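Local coordinates for protein cofilin (Streptomyces griseoflavus, PDB 5IVU) that probably binds actin as a cytoskeletal protein of the ADF/cofilin family, at residues P59-L70 and N82-S93. Residues are numbered along the deposited sequence; the frame is centred on the assembly and turned at random.
Sequences PEDECRWAVYDL and NKLTFVSWAPDS
Trp89 reaches from the last residue of strand 82-89 to the turn of Pro59 to Glu62, where its NE1 donates to Pro59 O at 2.7 Å. The bond is almost straight (176°) and lies in the indole plane, a geometry that restrains the ring's rotation; CG anti to the backbone N (chi1 179°) brings the indole edge alongside that type I turn. Tryptophan suits the place because it joins a broad apolar surface to one N-H donor, and Pro91 CD sits 3.7 Å above one ring face, offset toward the rim. A phenylalanine here would probably leave Pro59 O without its indole donor and the turn less firmly tied to the strand.

Between turn and strand ends runs a regular antiparallel hairpin ladder, with paired backbone bonds at Arg64-Trp89, Ala66-Val87, Tyr68-Thr85 and Leu70-Lys83. On the face bearing Trp65 and Phe86 the two lie side by side, Trp65 CD1 3.7 Å from Phe86 CZ, ring planes oblique at 31°. Val67 CG2 meets the same phenyl ring at CD1, 4.0 Å away, its short branched side chain crossing at about a right angle. On the other face Thr85 OG1 donates to Lys83 O, which Leu70 N reaches from the opposite side of the carbonyl plane.

Packing loosens at the Asn82 end and outside the turn. Exposed Asn82 offers ND2 to Asp69 OD1 in a weak 3.2 Å bond, while Glu60 and Asp61, at the turn's corner, and Ser93 across from them are polar residues suited to solvent.

The hairpin supplies two inner strands of the mixed ADF-fold sheet: 64-72 runs antiparallel to 28-33, and 81-89 parallel to 118-122. Helix 96-112 packs on Trp65 and Ser88, helix 11-21 on Val67 and Leu84, whereas Phe125 meets Trp89 on the other face.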
loop_
_atom_site.group_PDB
_atom_site.type_symbol
_atom_site.label_atom_id
_atom_site.label_comp_id
_atom_site.label_asym_id
_atom_site.label_seq_id
_atom_site.Cartn_x
_atom_site.Cartn_y
_atom_site.Cartn_z
ATOM N N PRO A 59 -2.756 10.292 1.359
ATOM C CA PRO A 59 -3.093 11.699 1.151
ATOM C C PRO A 59 -4.269 11.815 0.203
ATOM O O PRO A 59 -4.341 11.069 -0.780
ATOM C CB PRO A 59 -1.818 12.305 0.543
ATOM C CG PRO A 59 -0.807 11.209 0.501
ATOM C CD PRO A 59 -1.559 9.917 0.592
ATOM N N GLU A 60 -5.176 12.736 0.511
ATOM C CA GLU A 60 -6.433 12.865 -0.222
ATOM C C GLU A 60 -6.289 13.310 -1.682
ATOM O O GLU A 60 -7.182 13.039 -2.485
ATOM C CB GLU A 60 -7.415 13.783 0.527
ATOM C CG GLU A 60 -7.050 15.260 0.578
ATOM C CD GLU A 60 -7.862 16.019 1.621
ATOM O OE1 GLU A 60 -9.026 16.379 1.326
ATOM O OE2 GLU A 60 -7.327 16.260 2.731
ATOM N N ASP A 61 -5.179 13.968 -2.020
ATOM C CA ASP A 61 -4.956 14.498 -3.372
ATOM C C ASP A 61 -3.617 14.041 -3.999
ATOM O O ASP A 61 -3.064 14.729 -4.863
ATOM C CB ASP A 61 -5.060 16.034 -3.333
ATOM C CG ASP A 61 -4.013 16.686 -2.415
ATOM O OD1 ASP A 61 -3.251 15.961 -1.731
ATOM O OD2 ASP A 61 -3.957 17.935 -2.388
ATOM N N GLU A 62 -3.105 12.889 -3.555
ATOM C CA GLU A 62 -1.888 12.297 -4.111
ATOM C C GLU A 62 -2.001 10.785 -4.186
ATOM O O GLU A 62 -2.710 10.176 -3.391
ATOM C CB GLU A 62 -0.666 12.640 -3.267
ATOM C CG GLU A 62 -0.243 14.096 -3.316
ATOM C CD GLU A 62 1.195 14.288 -2.864
ATOM O OE1 GLU A 62 2.114 13.786 -3.550
ATOM O OE2 GLU A 62 1.413 14.932 -1.821
ATOM N N CYS A 63 -1.307 10.194 -5.157
ATOM C CA CYS A 63 -1.228 8.743 -5.284
ATOM C C CYS A 63 -0.171 8.158 -4.356
ATOM O O CYS A 63 0.851 8.790 -4.070
ATOM C CB CYS A 63 -0.879 8.334 -6.713
ATOM S SG CYS A 63 -1.913 9.076 -7.981
ATOM N N ARG A 64 -0.441 6.941 -3.896
ATOM C CA ARG A 64 0.522 6.143 -3.140
ATOM C C ARG A 64 0.299 4.681 -3.495
ATOM O O ARG A 64 -0.733 4.324 -4.071
ATOM C CB ARG A 64 0.357 6.325 -1.611
ATOM C CG ARG A 64 0.708 7.699 -1.068
ATOM C CD ARG A 64 2.200 7.999 -1.114
ATOM N NE ARG A 64 2.501 9.311 -1.707
ATOM C CZ ARG A 64 2.558 10.482 -1.065
ATOM N NH1 ARG A 64 2.334 10.585 0.239
ATOM N NH2 ARG A 64 2.837 11.581 -1.742
ATOM N N TRP A 65 1.282 3.852 -3.159
ATOM C CA TRP A 65 1.051 2.424 -2.949
ATOM C C TRP A 65 1.201 2.130 -1.466
ATOM O O TRP A 65 1.846 2.880 -0.739
ATOM C CB TRP A 65 2.033 1.552 -3.729
ATOM C CG TRP A 65 2.157 1.876 -5.178
ATOM C CD1 TRP A 65 1.299 1.531 -6.172
ATOM C CD2 TRP A 65 3.228 2.582 -5.797
ATOM N NE1 TRP A 65 1.758 1.995 -7.371
ATOM C CE2 TRP A 65 2.945 2.643 -7.171
ATOM C CE3 TRP A 65 4.406 3.170 -5.322
ATOM C CZ2 TRP A 65 3.793 3.272 -8.088
ATOM C CZ3 TRP A 65 5.253 3.804 -6.234
ATOM C CH2 TRP A 65 4.934 3.846 -7.601
ATOM N N ALA A 66 0.601 1.036 -1.021
ATOM C CA ALA A 66 0.779 0.604 0.355
ATOM C C ALA A 66 0.651 -0.886 0.459
ATOM O O ALA A 66 0.063 -1.523 -0.413
ATOM C CB ALA A 66 -0.235 1.264 1.262
ATOM N N VAL A 67 1.216 -1.430 1.532
ATOM C CA VAL A 67 0.937 -2.796 1.952
ATOM C C VAL A 67 0.370 -2.732 3.369
ATOM O O VAL A 67 0.872 -1.982 4.203
ATOM C CB VAL A 67 2.190 -3.686 1.883
ATOM C CG1 VAL A 67 1.932 -5.034 2.538
ATOM C CG2 VAL A 67 2.591 -3.878 0.429
ATOM N N TYR A 68 -0.693 -3.503 3.610
ATOM C CA TYR A 68 -1.354 -3.549 4.904
ATOM C C TYR A 68 -1.509 -5.002 5.327
ATOM O O TYR A 68 -1.964 -5.831 4.543
ATOM C CB TYR A 68 -2.739 -2.869 4.848
ATOM C CG TYR A 68 -3.266 -2.554 6.228
ATOM C CD1 TYR A 68 -3.979 -3.507 6.959
ATOM C CD2 TYR A 68 -3.013 -1.320 6.824
ATOM C CE1 TYR A 68 -4.441 -3.234 8.240
ATOM C CE2 TYR A 68 -3.472 -1.036 8.099
ATOM C CZ TYR A 68 -4.180 -1.996 8.810
ATOM O OH TYR A 68 -4.646 -1.737 10.078
ATOM N N ASP A 69 -1.127 -5.301 6.563
ATOM C CA ASP A 69 -1.257 -6.645 7.107
ATOM C C ASP A 69 -2.648 -6.755 7.712
ATOM O O ASP A 69 -2.852 -6.502 8.892
ATOM C CB ASP A 69 -0.155 -6.939 8.133
ATOM C CG ASP A 69 -0.149 -8.390 8.595
ATOM O OD1 ASP A 69 -0.641 -9.285 7.855
ATOM O OD2 ASP A 69 0.334 -8.641 9.722
ATOM N N LEU A 70 -3.604 -7.131 6.871
ATOM C CA LEU A 70 -5.012 -7.097 7.219
ATOM C C LEU A 70 -5.403 -8.318 8.027
ATOM O O LEU A 70 -5.243 -9.438 7.566
ATOM C CB LEU A 70 -5.853 -7.038 5.942
ATOM C CG LEU A 70 -7.336 -6.710 6.086
ATOM C CD1 LEU A 70 -7.541 -5.246 6.429
ATOM C CD2 LEU A 70 -8.051 -7.065 4.798
ATOM N N ASN A 82 -4.988 -13.650 8.490
ATOM C CA ASN A 82 -4.285 -12.448 8.016
ATOM C C ASN A 82 -4.087 -12.511 6.519
ATOM O O ASN A 82 -3.871 -13.594 5.961
ATOM C CB ASN A 82 -2.930 -12.255 8.703
ATOM C CG ASN A 82 -3.062 -11.578 10.053
ATOM O OD1 ASN A 82 -3.506 -12.190 11.026
ATOM N ND2 ASN A 82 -2.672 -10.307 10.121
ATOM N N LYS A 83 -4.140 -11.350 5.872
ATOM C CA LYS A 83 -3.857 -11.260 4.450
ATOM C C LYS A 83 -3.058 -10.005 4.134
ATOM O O LYS A 83 -3.466 -8.903 4.459
ATOM C CB LYS A 83 -5.158 -11.296 3.662
ATOM C CG LYS A 83 -5.718 -12.698 3.531
ATOM C CD LYS A 83 -6.849 -12.790 2.525
ATOM C CE LYS A 83 -7.067 -14.228 2.086
ATOM N NZ LYS A 83 -8.267 -14.359 1.209
ATOM N N LEU A 84 -1.911 -10.192 3.496
ATOM C CA LEU A 84 -1.088 -9.085 3.042
ATOM C C LEU A 84 -1.806 -8.459 1.842
ATOM O O LEU A 84 -2.052 -9.126 0.835
ATOM C CB LEU A 84 0.322 -9.566 2.666
ATOM C CG LEU A 84 1.112 -10.201 3.827
ATOM C CD1 LEU A 84 2.180 -11.163 3.333
ATOM C CD2 LEU A 84 1.724 -9.136 4.721
ATOM N N THR A 85 -2.130 -7.178 1.976
ATOM C CA THR A 85 -2.976 -6.460 1.047
ATOM C C THR A 85 -2.206 -5.326 0.374
ATOM O O THR A 85 -1.718 -4.432 1.051
ATOM C CB THR A 85 -4.185 -5.859 1.795
ATOM O OG1 THR A 85 -4.855 -6.886 2.538
ATOM C CG2 THR A 85 -5.152 -5.193 0.825
ATOM N N PHE A 86 -2.085 -5.388 -0.952
ATOM C CA PHE A 86 -1.510 -4.306 -1.754
ATOM C C PHE A 86 -2.608 -3.339 -2.160
ATOM O O PHE A 86 -3.684 -3.758 -2.569
ATOM C CB PHE A 86 -0.834 -4.870 -2.999
ATOM C CG PHE A 86 0.000 -3.870 -3.742
ATOM C CD1 PHE A 86 1.313 -3.624 -3.367
ATOM C CD2 PHE A 86 -0.523 -3.181 -4.824
ATOM C CE1 PHE A 86 2.092 -2.710 -4.059
ATOM C CE2 PHE A 86 0.246 -2.265 -5.520
ATOM C CZ PHE A 86 1.558 -2.027 -5.137
ATOM N N VAL A 87 -2.329 -2.050 -2.026
ATOM C CA VAL A 87 -3.295 -0.993 -2.259
ATOM C C VAL A 87 -2.677 -0.030 -3.260
ATOM O O VAL A 87 -1.625 0.536 -2.983
ATOM C CB VAL A 87 -3.599 -0.215 -0.952
ATOM C CG1 VAL A 87 -4.509 0.987 -1.209
ATOM C CG2 VAL A 87 -4.227 -1.138 0.084
ATOM N N SER A 88 -3.318 0.148 -4.411
ATOM C CA SER A 88 -2.986 1.247 -5.303
ATOM C C SER A 88 -3.939 2.394 -4.976
ATOM O O SER A 88 -5.145 2.272 -5.178
ATOM C CB SER A 88 -3.129 0.838 -6.760
ATOM O OG SER A 88 -2.253 -0.225 -7.053
ATOM N N TRP A 89 -3.395 3.480 -4.431
ATOM C CA TRP A 89 -4.182 4.645 -4.067
ATOM C C TRP A 89 -4.060 5.651 -5.203
ATOM O O TRP A 89 -2.967 6.111 -5.524
ATOM C CB TRP A 89 -3.694 5.213 -2.735
ATOM C CG TRP A 89 -4.400 6.438 -2.259
ATOM C CD1 TRP A 89 -3.837 7.644 -1.981
ATOM C CD2 TRP A 89 -5.798 6.577 -2.000
ATOM N NE1 TRP A 89 -4.794 8.535 -1.573
ATOM C CE2 TRP A 89 -6.010 7.905 -1.572
ATOM C CE3 TRP A 89 -6.897 5.707 -2.090
ATOM C CZ2 TRP A 89 -7.270 8.385 -1.223
ATOM C CZ3 TRP A 89 -8.155 6.186 -1.747
ATOM C CH2 TRP A 89 -8.329 7.515 -1.314
ATOM N N ALA A 90 -5.193 5.967 -5.823
ATOM C CA ALA A 90 -5.236 6.833 -6.999
ATOM C C ALA A 90 -6.497 7.687 -6.919
ATOM O O ALA A 90 -7.450 7.463 -7.672
ATOM C CB ALA A 90 -5.214 5.990 -8.269
ATOM N N PRO A 91 -6.506 8.666 -6.002
ATOM C CA PRO A 91 -7.703 9.466 -5.780
ATOM C C PRO A 91 -7.971 10.415 -6.938
ATOM O O PRO A 91 -7.019 10.906 -7.556
ATOM C CB PRO A 91 -7.367 10.245 -4.499
ATOM C CG PRO A 91 -5.892 10.402 -4.536
ATOM C CD PRO A 91 -5.382 9.141 -5.173
ATOM N N ASP A 92 -9.252 10.679 -7.194
ATOM C CA ASP A 92 -9.694 11.486 -8.332
ATOM C C ASP A 92 -9.024 12.867 -8.394
ATOM O O ASP A 92 -8.621 13.318 -9.467
ATOM C CB ASP A 92 -11.226 11.653 -8.308
ATOM C CG ASP A 92 -11.981 10.318 -8.435
ATOM O OD1 ASP A 92 -11.372 9.301 -8.831
ATOM O OD2 ASP A 92 -13.194 10.291 -8.127
ATOM N N SER A 93 -8.878 13.514 -7.239
ATOM C CA SER A 93 -8.298 14.859 -7.162
ATOM C C SER A 93 -6.777 14.934 -7.353
ATOM O O SER A 93 -6.234 16.034 -7.440
ATOM C CB SER A 93 -8.673 15.506 -5.828
ATOM O OG SER A 93 -8.245 14.698 -4.753
#